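PDB 2X8R: glycosyl hydrolase from Aspergillus fumigatus, which cleaves peptidoglycan as a secreted family 25 lysozyme, probably hydrolysing the beta-1,4 linkages between N-acetylmuramic acid and N-acetylglucosamine. Local coordinates for residues Gln5-Ile9 and Tyr188-Gly192; Gly25-Val29 and Leu56-Gly60; Ser131-Met135 and Lys206-Gly210; Asn149-Asp155 and Pro173-Lys177; Leu159-Ser165 and Trp179-Ser185. All coordinates share one frame; numbering follows the deposited sequence. Where two conformers were deposited one is given.

Contact 1: residues Gln5-Ile9 and Tyr188-Gly192; sequences QGFDI and YKHGG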
# COMPACT_ATOMS: atom_id res chain seq x y z
N GLN A 5 -13.67 -6.72 -2.93
CA GLN A 5 -12.49 -7.58 -3.01
C GLN A 5 -11.44 -6.92 -3.89
O GLN A 5 -11.75 -6.31 -4.93
CB GLN A 5 -12.85 -8.95 -3.63
CG GLN A 5 -11.68 -9.94 -3.83
CD GLN A 5 -11.14 -10.50 -2.51
OE1 GLN A 5 -9.94 -10.45 -2.24
NE2 GLN A 5 -12.04 -11.04 -1.67
N GLY A 6 -10.19 -7.05 -3.48
CA GLY A 6 -9.07 -6.66 -4.31
C GLY A 6 -7.90 -7.55 -3.95
O GLY A 6 -8.06 -8.60 -3.29
N PHE A 7 -6.72 -7.13 -4.39
CA PHE A 7 -5.50 -7.92 -4.15
C PHE A 7 -4.25 -7.10 -4.35
O PHE A 7 -4.36 -5.96 -4.77
CB PHE A 7 -5.50 -9.26 -4.92
CG PHE A 7 -5.43 -9.17 -6.46
CD1 PHE A 7 -4.47 -9.92 -7.14
CD2 PHE A 7 -6.36 -8.46 -7.21
CE1 PHE A 7 -4.38 -9.93 -8.53
CE2 PHE A 7 -6.33 -8.46 -8.64
CZ PHE A 7 -5.35 -9.21 -9.30
N ASP A 8 -3.10 -7.65 -3.98
CA ASP A 8 -1.84 -6.95 -4.26
C ASP A 8 -0.80 -7.96 -4.72
O ASP A 8 -0.79 -9.12 -4.27
CB ASP A 8 -1.37 -6.14 -3.05
CG ASP A 8 -1.12 -7.00 -1.85
OD1 ASP A 8 0.01 -7.55 -1.72
OD2 ASP A 8 -2.04 -7.13 -1.04
N ILE A 9 0.08 -7.49 -5.60
CA ILE A 9 0.98 -8.34 -6.35
C ILE A 9 2.31 -7.62 -6.54
O ILE A 9 2.41 -6.43 -6.30
CB ILE A 9 0.39 -8.73 -7.73
CG1 ILE A 9 -0.01 -7.47 -8.53
CG2 ILE A 9 -0.81 -9.70 -7.54
CD1 ILE A 9 -0.43 -7.77 -10.01
N TYR A 188 -3.94 -15.46 -2.17
CA TYR A 188 -5.09 -15.19 -3.02
C TYR A 188 -5.04 -16.03 -4.28
O TYR A 188 -3.99 -16.16 -4.91
CB TYR A 188 -5.13 -13.71 -3.35
CG TYR A 188 -6.37 -13.28 -4.12
CD1 TYR A 188 -7.65 -13.58 -3.64
CD2 TYR A 188 -6.25 -12.55 -5.29
CE1 TYR A 188 -8.78 -13.16 -4.35
CE2 TYR A 188 -7.37 -12.13 -6.00
CZ TYR A 188 -8.63 -12.43 -5.51
OH TYR A 188 -9.76 -12.04 -6.20
N LYS A 189 -6.18 -16.64 -4.63
CA LYS A 189 -6.28 -17.50 -5.79
C LYS A 189 -5.66 -16.91 -7.06
O LYS A 189 -4.97 -17.61 -7.81
CB LYS A 189 -7.75 -17.94 -6.05
CG LYS A 189 -7.91 -18.72 -7.34
CD LYS A 189 -9.30 -19.30 -7.53
CE LYS A 189 -9.34 -20.41 -8.59
NZ LYS A 189 -8.82 -20.08 -9.96
N HIS A 190 -5.89 -15.62 -7.30
CA HIS A 190 -5.45 -15.02 -8.56
C HIS A 190 -4.06 -14.43 -8.50
O HIS A 190 -3.58 -13.86 -9.47
CB HIS A 190 -6.49 -14.05 -9.06
CG HIS A 190 -7.78 -14.72 -9.34
ND1 HIS A 190 -8.87 -14.62 -8.50
CD2 HIS A 190 -8.13 -15.61 -10.30
CE1 HIS A 190 -9.86 -15.36 -8.98
NE2 HIS A 190 -9.43 -15.98 -10.07
N GLY A 191 -3.40 -14.66 -7.38
CA GLY A 191 -2.00 -14.24 -7.22
C GLY A 191 -1.83 -13.28 -6.05
O GLY A 191 -2.72 -12.48 -5.74
N GLY A 192 -0.67 -13.34 -5.41
CA GLY A 192 -0.34 -12.39 -4.35
C GLY A 192 -1.20 -12.50 -3.08
O GLY A 192 -1.57 -13.61 -2.63

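Contact 2: residues Gly25-Val29 and Leu56-Gly60; sequences GAQFV and LLRGG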
# COMPACT_ATOMS: atom_id res chain seq x y z
N GLY A 25 -14.63 -11.18 -8.92
CA GLY A 25 -15.09 -10.15 -7.98
C GLY A 25 -14.03 -9.14 -7.58
O GLY A 25 -14.33 -8.20 -6.85
N ALA A 26 -12.80 -9.33 -8.04
CA ALA A 26 -11.71 -8.38 -7.68
C ALA A 26 -11.97 -7.08 -8.44
O ALA A 26 -12.24 -7.10 -9.67
CB ALA A 26 -10.32 -8.96 -8.04
N GLN A 27 -11.86 -5.95 -7.74
CA GLN A 27 -12.15 -4.67 -8.39
C GLN A 27 -10.96 -3.75 -8.36
O GLN A 27 -10.97 -2.72 -9.04
CB GLN A 27 -13.34 -4.00 -7.72
CG GLN A 27 -14.61 -4.86 -7.71
CD GLN A 27 -15.18 -5.07 -9.09
OE1 GLN A 27 -15.87 -6.08 -9.34
NE2 GLN A 27 -14.90 -4.16 -9.99
N PHE A 28 -9.97 -4.10 -7.55
CA PHE A 28 -8.79 -3.25 -7.47
C PHE A 28 -7.57 -4.06 -7.16
O PHE A 28 -7.64 -5.17 -6.59
CB PHE A 28 -8.94 -2.17 -6.36
CG PHE A 28 -8.99 -2.72 -4.93
CD1 PHE A 28 -7.82 -2.77 -4.16
CD2 PHE A 28 -10.19 -3.14 -4.37
CE1 PHE A 28 -7.87 -3.26 -2.84
CE2 PHE A 28 -10.25 -3.65 -3.05
CZ PHE A 28 -9.07 -3.70 -2.29
N VAL A 29 -6.44 -3.49 -7.50
CA VAL A 29 -5.16 -4.16 -7.21
C VAL A 29 -4.05 -3.13 -6.95
O VAL A 29 -3.96 -2.12 -7.65
CB VAL A 29 -4.75 -5.08 -8.40
CG1 VAL A 29 -4.58 -4.28 -9.70
CG2 VAL A 29 -3.52 -5.92 -8.09
N LEU A 56 -9.63 -2.94 -13.95
CA LEU A 56 -9.49 -2.80 -12.49
C LEU A 56 -9.02 -1.41 -12.13
O LEU A 56 -8.30 -0.79 -12.89
CB LEU A 56 -8.48 -3.80 -11.88
CG LEU A 56 -8.82 -5.28 -12.05
CD1 LEU A 56 -7.61 -6.20 -11.76
CD2 LEU A 56 -9.85 -5.62 -11.04
N LEU A 57 -9.44 -0.93 -10.96
CA LEU A 57 -8.76 0.17 -10.30
C LEU A 57 -7.35 -0.35 -9.93
O LEU A 57 -7.20 -1.51 -9.53
CB LEU A 57 -9.55 0.57 -9.06
CG LEU A 57 -10.87 1.27 -9.31
CD1 LEU A 57 -11.57 1.44 -7.98
CD2 LEU A 57 -10.62 2.60 -9.96
N ARG A 58 -6.31 0.47 -10.05
CA ARG A 58 -4.98 0.00 -9.69
C ARG A 58 -4.15 1.14 -9.19
O ARG A 58 -4.40 2.30 -9.53
CB ARG A 58 -4.27 -0.73 -10.86
CG ARG A 58 -3.81 0.19 -12.00
CD ARG A 58 -4.99 0.62 -12.86
NE ARG A 58 -4.51 1.35 -14.04
CZ ARG A 58 -4.29 2.67 -14.06
NH1 ARG A 58 -4.49 3.42 -12.97
NH2 ARG A 58 -3.81 3.25 -15.17
N GLY A 59 -3.16 0.81 -8.36
CA GLY A 59 -2.17 1.80 -7.91
C GLY A 59 -0.86 1.08 -7.63
O GLY A 59 -0.80 -0.19 -7.66
N GLY A 60 0.20 1.86 -7.43
CA GLY A 60 1.51 1.26 -7.13
C GLY A 60 1.78 1.20 -5.64
O GLY A 60 1.08 1.87 -4.85

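Contact 3: residues Ser131-Met135 and Lys206-Gly210; sequences SRWPM and KLASG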
# COMPACT_ATOMS: atom_id res chain seq x y z
N SER A 131 -1.17 15.74 -4.37
CA SER A 131 -2.34 16.27 -3.65
C SER A 131 -3.11 15.21 -2.86
O SER A 131 -4.13 15.51 -2.20
CB SER A 131 -3.29 17.10 -4.54
OG SER A 131 -4.16 16.28 -5.31
N ARG A 132 -2.59 13.98 -2.89
CA ARG A 132 -3.19 12.85 -2.14
C ARG A 132 -2.27 12.39 -1.03
O ARG A 132 -1.03 12.33 -1.22
CB ARG A 132 -3.49 11.69 -3.11
CG ARG A 132 -4.62 11.98 -4.16
CD ARG A 132 -5.93 12.49 -3.53
NE ARG A 132 -6.41 11.46 -2.63
CZ ARG A 132 -7.04 10.35 -2.98
NH1 ARG A 132 -7.34 10.12 -4.26
NH2 ARG A 132 -7.34 9.46 -2.05
N TRP A 133 -2.88 12.06 0.13
CA TRP A 133 -2.15 11.33 1.16
C TRP A 133 -2.02 9.90 0.65
O TRP A 133 -3.02 9.29 0.23
CB TRP A 133 -2.88 11.36 2.53
CG TRP A 133 -2.96 12.76 3.04
CD1 TRP A 133 -4.07 13.56 3.04
CD2 TRP A 133 -1.86 13.58 3.51
NE1 TRP A 133 -3.73 14.83 3.50
CE2 TRP A 133 -2.39 14.86 3.79
CE3 TRP A 133 -0.49 13.36 3.68
CZ2 TRP A 133 -1.60 15.91 4.26
CZ3 TRP A 133 0.31 14.43 4.15
CH2 TRP A 133 -0.26 15.66 4.45
N PRO A 134 -0.81 9.31 0.74
CA PRO A 134 -0.68 7.91 0.34
C PRO A 134 -1.34 6.96 1.35
O PRO A 134 -1.51 7.34 2.51
CB PRO A 134 0.83 7.66 0.35
CG PRO A 134 1.37 8.67 1.33
CD PRO A 134 0.46 9.87 1.28
N MET A 135 -1.66 5.72 0.93
CA MET A 135 -2.12 4.71 1.91
C MET A 135 -0.90 4.20 2.68
O MET A 135 0.22 4.24 2.13
CB MET A 135 -2.82 3.56 1.21
CG MET A 135 -3.78 4.10 0.17
SD MET A 135 -5.04 2.87 -0.34
CE MET A 135 -3.98 1.86 -1.33
N LYS A 206 -14.43 6.82 -4.48
CA LYS A 206 -14.06 8.06 -3.80
C LYS A 206 -12.63 7.99 -3.27
O LYS A 206 -11.90 8.99 -3.27
CB LYS A 206 -14.99 8.36 -2.63
CG LYS A 206 -16.39 8.85 -2.98
CD LYS A 206 -17.02 9.43 -1.69
CE LYS A 206 -18.52 9.63 -1.77
NZ LYS A 206 -18.93 10.09 -3.13
N LEU A 207 -12.21 6.81 -2.81
CA LEU A 207 -10.78 6.65 -2.43
C LEU A 207 -9.93 6.94 -3.68
O LEU A 207 -8.91 7.60 -3.56
CB LEU A 207 -10.51 5.22 -1.92
CG LEU A 207 -9.03 4.86 -1.62
CD1 LEU A 207 -8.41 5.75 -0.49
CD2 LEU A 207 -8.93 3.35 -1.38
N ALA A 208 -10.34 6.43 -4.84
CA ALA A 208 -9.58 6.67 -6.10
C ALA A 208 -9.58 8.16 -6.46
O ALA A 208 -8.51 8.73 -6.72
CB ALA A 208 -10.14 5.82 -7.26
N SER A 209 -10.75 8.80 -6.44
CA SER A 209 -10.84 10.21 -6.91
C SER A 209 -10.31 11.23 -5.93
O SER A 209 -9.85 12.31 -6.36
CB SER A 209 -12.29 10.58 -7.24
OG SER A 209 -13.02 10.63 -6.05
N GLY A 210 -10.40 10.91 -4.64
CA GLY A 210 -10.18 11.90 -3.56
C GLY A 210 -11.34 12.88 -3.47
O GLY A 210 -12.29 12.75 -4.24

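Contact 4: residues Asn149-Asp155 and Pro173-Lys177; sequences NAKGFGD and PGDWK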
# COMPACT_ATOMS: atom_id res chain seq x y z
N ASN A 149 3.59 2.98 18.42
CA ASN A 149 2.16 3.11 18.09
C ASN A 149 1.74 4.54 17.80
O ASN A 149 0.74 5.03 18.31
CB ASN A 149 1.28 2.49 19.18
CG ASN A 149 -0.08 2.14 18.68
OD1 ASN A 149 -0.26 1.82 17.51
ND2 ASN A 149 -1.08 2.18 19.58
N ALA A 150 2.53 5.20 16.96
CA ALA A 150 2.43 6.62 16.78
C ALA A 150 1.08 7.08 16.22
O ALA A 150 0.51 6.49 15.29
CB ALA A 150 3.59 7.12 15.86
N LYS A 151 0.59 8.18 16.79
CA LYS A 151 -0.57 8.89 16.27
C LYS A 151 -0.09 9.89 15.22
O LYS A 151 1.12 9.98 14.95
CB LYS A 151 -1.30 9.59 17.43
CG LYS A 151 -1.62 8.57 18.55
CD LYS A 151 -2.34 9.23 19.70
CE LYS A 151 -2.98 8.18 20.59
NZ LYS A 151 -3.62 8.93 21.69
N GLY A 152 -1.04 10.60 14.60
CA GLY A 152 -0.72 11.69 13.66
C GLY A 152 -0.91 11.35 12.20
O GLY A 152 -0.81 12.25 11.33
N PHE A 153 -1.24 10.10 11.88
CA PHE A 153 -1.39 9.72 10.44
C PHE A 153 -2.80 9.29 10.12
O PHE A 153 -3.16 9.17 8.94
CB PHE A 153 -0.46 8.54 10.09
CG PHE A 153 1.01 8.84 10.25
CD1 PHE A 153 1.73 9.36 9.17
CD2 PHE A 153 1.66 8.62 11.46
CE1 PHE A 153 3.12 9.68 9.31
CE2 PHE A 153 3.02 8.88 11.62
CZ PHE A 153 3.76 9.45 10.52
N GLY A 154 -3.59 9.04 11.16
CA GLY A 154 -4.90 8.45 11.06
C GLY A 154 -5.95 9.26 10.34
O GLY A 154 -6.83 8.70 9.66
N ASP A 155 -5.89 10.57 10.48
CA ASP A 155 -6.92 11.36 9.83
C ASP A 155 -6.60 11.72 8.38
O ASP A 155 -7.46 12.25 7.68
CB ASP A 155 -7.34 12.57 10.67
CG ASP A 155 -6.18 13.45 11.05
OD1 ASP A 155 -5.15 13.48 10.34
OD2 ASP A 155 -6.30 14.13 12.10
N PRO A 173 -4.11 0.22 14.84
CA PRO A 173 -2.94 0.96 15.33
C PRO A 173 -3.15 2.46 15.38
O PRO A 173 -4.09 3.02 14.76
CB PRO A 173 -1.86 0.61 14.29
CG PRO A 173 -2.66 0.36 13.02
CD PRO A 173 -3.89 -0.36 13.51
N GLY A 174 -2.24 3.14 16.08
CA GLY A 174 -2.17 4.61 15.97
C GLY A 174 -3.47 5.30 16.35
O GLY A 174 -4.17 4.85 17.27
N ASP A 175 -3.80 6.39 15.66
CA ASP A 175 -5.07 7.08 15.86
C ASP A 175 -6.03 6.81 14.72
O ASP A 175 -7.03 7.55 14.53
CB ASP A 175 -4.92 8.62 16.09
CG ASP A 175 -4.20 9.33 14.95
OD1 ASP A 175 -3.93 8.70 13.91
OD2 ASP A 175 -3.90 10.54 15.09
N TRP A 176 -5.77 5.75 13.95
CA TRP A 176 -6.80 5.39 12.96
C TRP A 176 -8.15 5.00 13.58
O TRP A 176 -8.21 4.26 14.56
CB TRP A 176 -6.32 4.28 12.04
CG TRP A 176 -5.40 4.74 10.95
CD1 TRP A 176 -5.77 5.27 9.73
CD2 TRP A 176 -3.96 4.69 10.95
NE1 TRP A 176 -4.64 5.56 8.99
CE2 TRP A 176 -3.53 5.20 9.70
CE3 TRP A 176 -3.00 4.20 11.86
CZ2 TRP A 176 -2.18 5.26 9.35
CZ3 TRP A 176 -1.66 4.29 11.54
CH2 TRP A 176 -1.25 4.81 10.26
N LYS A 177 -9.23 5.47 12.97
CA LYS A 177 -10.57 5.08 13.39
C LYS A 177 -10.79 3.61 13.06
O LYS A 177 -11.30 2.84 13.86
CB LYS A 177 -11.60 5.93 12.63
O HOH W 1 -3.95 1.90 18.73
O HOH W 2 -1.30 7.16 13.33
O HOH W 3 -9.15 7.35 10.78

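Contact 5: residues Leu159-Ser165 and Trp179-Ser185; sequences LVLAAYS and WTIWQNS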
# COMPACT_ATOMS: atom_id res chain seq x y z
N LEU A 159 -5.45 3.57 6.05
CA LEU A 159 -4.67 2.45 6.61
C LEU A 159 -5.00 1.16 5.86
O LEU A 159 -6.18 0.84 5.68
CB LEU A 159 -5.01 2.25 8.11
CG LEU A 159 -4.44 0.99 8.79
CD1 LEU A 159 -2.91 1.18 8.97
CD2 LEU A 159 -5.18 0.90 10.13
N VAL A 160 -3.96 0.42 5.46
CA VAL A 160 -4.10 -0.86 4.83
C VAL A 160 -3.51 -1.79 5.87
O VAL A 160 -2.28 -1.79 6.11
CB VAL A 160 -3.32 -0.99 3.47
CG1 VAL A 160 -3.59 -2.41 2.82
CG2 VAL A 160 -3.73 0.15 2.52
N LEU A 161 -4.36 -2.59 6.50
CA LEU A 161 -3.94 -3.34 7.68
C LEU A 161 -3.85 -4.82 7.45
O LEU A 161 -4.83 -5.46 7.09
CB LEU A 161 -4.90 -3.04 8.85
CG LEU A 161 -4.64 -3.61 10.24
CD1 LEU A 161 -3.24 -3.23 10.74
CD2 LEU A 161 -5.74 -3.06 11.24
N ALA A 162 -2.65 -5.39 7.64
CA ALA A 162 -2.48 -6.83 7.39
C ALA A 162 -2.72 -7.59 8.68
O ALA A 162 -2.07 -7.28 9.69
CB ALA A 162 -1.09 -7.14 6.81
N ALA A 163 -3.63 -8.55 8.64
CA ALA A 163 -3.95 -9.40 9.80
C ALA A 163 -4.67 -10.61 9.23
O ALA A 163 -5.84 -10.51 8.80
CB ALA A 163 -4.81 -8.63 10.86
N TYR A 164 -3.97 -11.75 9.19
CA TYR A 164 -4.45 -12.90 8.45
C TYR A 164 -5.40 -13.74 9.31
O TYR A 164 -5.00 -14.39 10.30
CB TYR A 164 -3.32 -13.72 7.82
CG TYR A 164 -2.41 -12.94 6.89
CD1 TYR A 164 -2.81 -11.70 6.34
CD2 TYR A 164 -1.16 -13.44 6.53
CE1 TYR A 164 -1.94 -11.00 5.49
CE2 TYR A 164 -0.28 -12.73 5.70
CZ TYR A 164 -0.69 -11.52 5.17
OH TYR A 164 0.14 -10.79 4.37
N SER A 165 -6.67 -13.68 8.95
CA SER A 165 -7.73 -14.26 9.76
C SER A 165 -9.05 -14.29 9.05
O SER A 165 -9.27 -13.57 8.07
CB SER A 165 -7.92 -13.43 11.03
OG SER A 165 -8.83 -14.13 11.89
N TRP A 179 -9.61 0.51 9.56
CA TRP A 179 -8.84 0.29 8.33
C TRP A 179 -9.66 0.71 7.14
O TRP A 179 -10.91 0.61 7.15
CB TRP A 179 -8.46 -1.21 8.23
CG TRP A 179 -9.61 -2.16 8.56
CD1 TRP A 179 -9.99 -2.63 9.82
CD2 TRP A 179 -10.53 -2.78 7.63
NE1 TRP A 179 -11.04 -3.47 9.70
CE2 TRP A 179 -11.39 -3.59 8.37
CE3 TRP A 179 -10.64 -2.76 6.23
CZ2 TRP A 179 -12.43 -4.35 7.77
CZ3 TRP A 179 -11.67 -3.51 5.61
CH2 TRP A 179 -12.54 -4.30 6.39
N THR A 180 -8.98 1.18 6.10
CA THR A 180 -9.59 1.41 4.78
C THR A 180 -9.53 0.12 3.95
O THR A 180 -10.50 -0.22 3.30
CB THR A 180 -8.92 2.57 4.05
OG1 THR A 180 -9.06 3.77 4.83
CG2 THR A 180 -9.52 2.79 2.65
N ILE A 181 -8.40 -0.59 4.00
CA ILE A 181 -8.22 -1.89 3.34
C ILE A 181 -7.64 -2.88 4.34
O ILE A 181 -6.72 -2.53 5.08
CB ILE A 181 -7.19 -1.81 2.18
CG1 ILE A 181 -7.55 -0.71 1.20
CG2 ILE A 181 -7.08 -3.16 1.45
CD1 ILE A 181 -8.84 -0.89 0.57
N TRP A 182 -8.15 -4.11 4.34
CA TRP A 182 -7.67 -5.15 5.24
C TRP A 182 -7.02 -6.20 4.37
O TRP A 182 -7.67 -6.72 3.46
CB TRP A 182 -8.90 -5.76 5.94
CG TRP A 182 -8.66 -7.04 6.66
CD1 TRP A 182 -7.49 -7.44 7.26
CD2 TRP A 182 -9.63 -8.08 6.91
NE1 TRP A 182 -7.68 -8.68 7.87
CE2 TRP A 182 -8.96 -9.10 7.63
CE3 TRP A 182 -10.97 -8.28 6.54
CZ2 TRP A 182 -9.59 -10.28 8.03
CZ3 TRP A 182 -11.61 -9.45 6.94
CH2 TRP A 182 -10.91 -10.45 7.68
N GLN A 183 -5.73 -6.47 4.59
CA GLN A 183 -5.10 -7.57 3.87
C GLN A 183 -5.31 -8.82 4.68
O GLN A 183 -4.75 -8.99 5.79
CB GLN A 183 -3.62 -7.28 3.61
CG GLN A 183 -2.94 -8.33 2.69
CD GLN A 183 -1.48 -8.14 2.67
OE1 GLN A 183 -0.79 -8.44 3.67
NE2 GLN A 183 -0.97 -7.55 1.58
N ASN A 184 -6.22 -9.65 4.18
CA ASN A 184 -6.76 -10.71 5.00
C ASN A 184 -6.07 -12.07 4.83
O ASN A 184 -6.30 -12.98 5.64
CB ASN A 184 -8.27 -10.82 4.78
CG ASN A 184 -8.62 -11.32 3.42
OD1 ASN A 184 -8.37 -10.67 2.43
ND2 ASN A 184 -9.20 -12.53 3.35
N SER A 185 -5.26 -12.22 3.78
CA SER A 185 -4.52 -13.46 3.52
C SER A 185 -3.36 -13.18 2.59
O SER A 185 -3.45 -12.27 1.75
CB SER A 185 -5.43 -14.52 2.87
OG SER A 185 -4.72 -15.72 2.59
O HOH W 4 -8.10 4.11 7.33

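Contact 1: residues Gln5-Ile9 and Tyr188-Gly192
The rings of Phe7 and Tyr188 meet obliquely, with centroids 5.2 Å apart and planes at 47°. Tyr188 CE2 lies over one face of the Phe7 ring, while the carbonyl of Gly191 comes to the ring's edge, O to Phe7 CD1 3.4 Å. That same oxygen lies in the plane of the Tyr188 ring at its edge. The phenol carries Gly6 O over one face, and the backbone N of His190 sits above the ring near its rim. The tightest carbon contact runs from Phe7 CB to Tyr188 CD2 at 3.4 Å. Phe7 CG stands between its own backbone N and carbonyl carbon (chi1 67°), which turns the ring toward the loop.

Residues 5-9 lie on the first strand of the family 25 beta/alpha barrel, and 188-192 on the connection between strands 181-185 and 193-198, with a type I turn from Tyr188 to Gly191. No conventional hydrogen bond crosses. Gly192 CA makes a CA-H...O contact of 3.3 Å to Asp8 O, and Ile9 CG2 packs on Gly191 O at 3.8 Å. Gly191 O is buried here without a polar partner. Phe18 and Ala21 of helix 18-23 also pack on Phe7.

Contact 2: residues Gly25-Val29 and Leu56-Gly60
Gln27 O receives the amide of Leu57 (N to O 3.0 Å), the first of three backbone bonds that join these parallel strands. Leu57 O in turn accepts from Val29 N at 2.9 Å. The third bond runs from Gly59 N to Val29 O, 3.1 Å, and it alone lies in the carbonyl plane; the donors of the other two are tilted by 23-24°. Two of the acceptors are also approached by carbon: Phe28 CA comes to Leu57 O, and Arg58 CA to Val29 O, each as a CA-H...O contact.

Other backbone groups are satisfied outside the pair. Gln27 and Phe28 bond to strand 3-9 through Gln5 and Phe7, and Arg58 to Arg90 and Leu92; Leu56 O takes Arg90 NH2. NE and NH1 of Arg58 bond to Thr52 and Thr91; nearer the backbone, Arg58 CB packs on Val29 CG1 at 3.7 Å. Ala26 O, by contrast, is buried with no polar partner, and Leu56 CD2 presses against it at 3.1 Å.

Phe28 and Leu57 share one face, with CB atoms 3.9 Å apart, and both touch Leu204. Val29 and Arg58 share the other, against Ala51 of helix 44-53, which connects the two strands: a beta-alpha-beta crossover of the barrel wall.

Contact 3: residues Ser131-Met135 and Lys206-Gly210
The C-terminal end of helix 201-209, the last helix of the chain, is met at the carbonyls of Leu207 and Ala208 by Arg132, which comes from the loop joining helix 112-130 to strand 135-138. The guanidinium approaches end-on. Its NH2 binds Leu207 O at 2.9 Å with an N-H...O angle of 150°, in the carbonyl plane, and its NH1 reaches that same oxygen, Leu207 O, at 3.1 Å. Both bonds lie close to the guanidinium plane, so the flat group is held at two nitrogens by one atom. NH1 makes a further, weak bond to Ala208 O, an oxygen that also accepts from Trp85 NE1.

Successive bends of the arginine chain at chi2 (-52°) and chi3 (-60°) fold it back and bring this end edge-first to the carbonyls. One face of the guanidinium is covered by Gly210 CA, 3.4 Å above the plane and offset toward the rim. Gly210 N, though near NH1, is itself a donor and bonds instead to Lys206 O at 2.8 Å, in the helical pattern; Ser209 OG holds Gly210 O at 2.9 Å. Deeper in, the contact becomes apolar: Met135 SD, at the start of strand 135-138, packs on Leu207 CD2 at 4.1 Å, the two side chains crossing at about a right angle. Pro93 and Trp85 also touch Arg132.

A cation at a helix C-terminus faces the negative end of the helix dipole, so the guanidinium probably offsets that partial charge while satisfying carbonyls that lack the helical amides of a following turn.

Contact 4: residues Asn149-Asp155 and Pro173-Lys177
Asp175 pushes its carboxylate into the bend of residues 151-154 and is held there by two backbone amides. Gly152 N reaches OD2 of Asp175 at 2.9 Å in a nearly straight bond, but from well above the carboxylate plane. Gly154 N bonds weakly to OD1 of the same side chain, bent to 130° at the hydrogen. A water also donates to Asp175 OD1 and to Ala150 O, so the loop is tied to the acid through solvent as well. Asp175 CG sits between backbone N and carbonyl carbon (chi1 58°), which carries the carboxylate across to these donors.

At the other end of the contact Asn149 OD1 accepts from Gly174 N at 2.8 Å, the donor standing above the amide plane; Asn149 ND2 reaches Gly174 O through a second water. The indole of Trp176 lies under Gly154, whose CA is 3.5 Å from the centroid of the five-membered ring, a CH-pi contact almost straight over the face. Phe153 CB adds 3.8 Å packing on Trp176 CZ2.

Both segments are loops leading into parallel strands of the barrel, 159-162 and 181-185, at their N-terminal ends, away from the end where barrel glycosidases carry their active site. A type II' turn from Pro173 to Trp176, with Gly174 at its positive-phi position, presents Asp175.

In the next shell Trp176 NE1 donates to Cys157 O. Trp143 of helix 140-147 meets both the Trp176 and Phe153 rings edge-to-face and donates to Ala150 O, while His120 stacks on Phe153.

Contact 5: residues Leu159-Ser165 and Trp179-Ser185
Leu159 O is gripped by two successive amides, Thr180 N at 2.9 Å and Ile181 N at 3.1 Å, both in its carbonyl plane. From here strands 159-162 and 181-185 run parallel as neighbours in the barrel wall, linked by a connection without a helix, in keeping with the irregular second half of the family 25 barrel. Leu161 bonds with both N and O, to Ile181 O and Gln183 N, and Ala163 N continues to Gln183 O. At the starting end, one water joins Leu159 N and Thr180 OG1.

On the face of Val160, Ile181, Ala162 and Gln183, Val160 and Ile181 lie side by side, CG1 of the valine 3.7 Å from CB of the isoleucine. The Gln183 side chain stands out from this face, extended beyond CG and with CG anti to the backbone N (chi1 -172°), which places OE1 2.6 Å from Tyr164 OH. The hydroxyl donates from above the amide plane, and the two side chains point the same way with their planes 47° apart. Tyr137 OH is a second partner of OE1, while Gln183 NE2 binds Asp8; together these would fix the amide's rotation at the C-terminal end of the strands.

On the other face Leu161 CB packs on Trp179 CB at 4.1 Å. Trp182 turns its indole edge to the first strand, and NE1 donates to a lone pair of Ala163 O at 2.8 Å, with the acceptor 11° out of the ring plane. Farther on, CZ2 of Trp182 comes within 3.3 Å of Ser165 O.

Overall arrangement
Contacts 1, 2 and 5 all reach the barrel sheet, and contacts 1 and 2 share neighbouring strands, 3-9 and 26-35. Contact 2 is the buried one; regular backbone bonds dominate it and contact 5, which adds side-chain bonds where its strands end in more exposed loops. Contact 1 relies on aromatic packing. Contact 3, like contacts 1, 4 and 5, is partly buried, and contact 4 lies farthest from the centre: an arginine grips helix carbonyls in contact 3, a carboxylate and waters tie loops in contact 4. Phe28 and Ile181 touch across the barrel, Leu207 of contact 3 packs on Thr180, and Trp176 and Pro173 of contact 4 pack on Leu159 of contact 5.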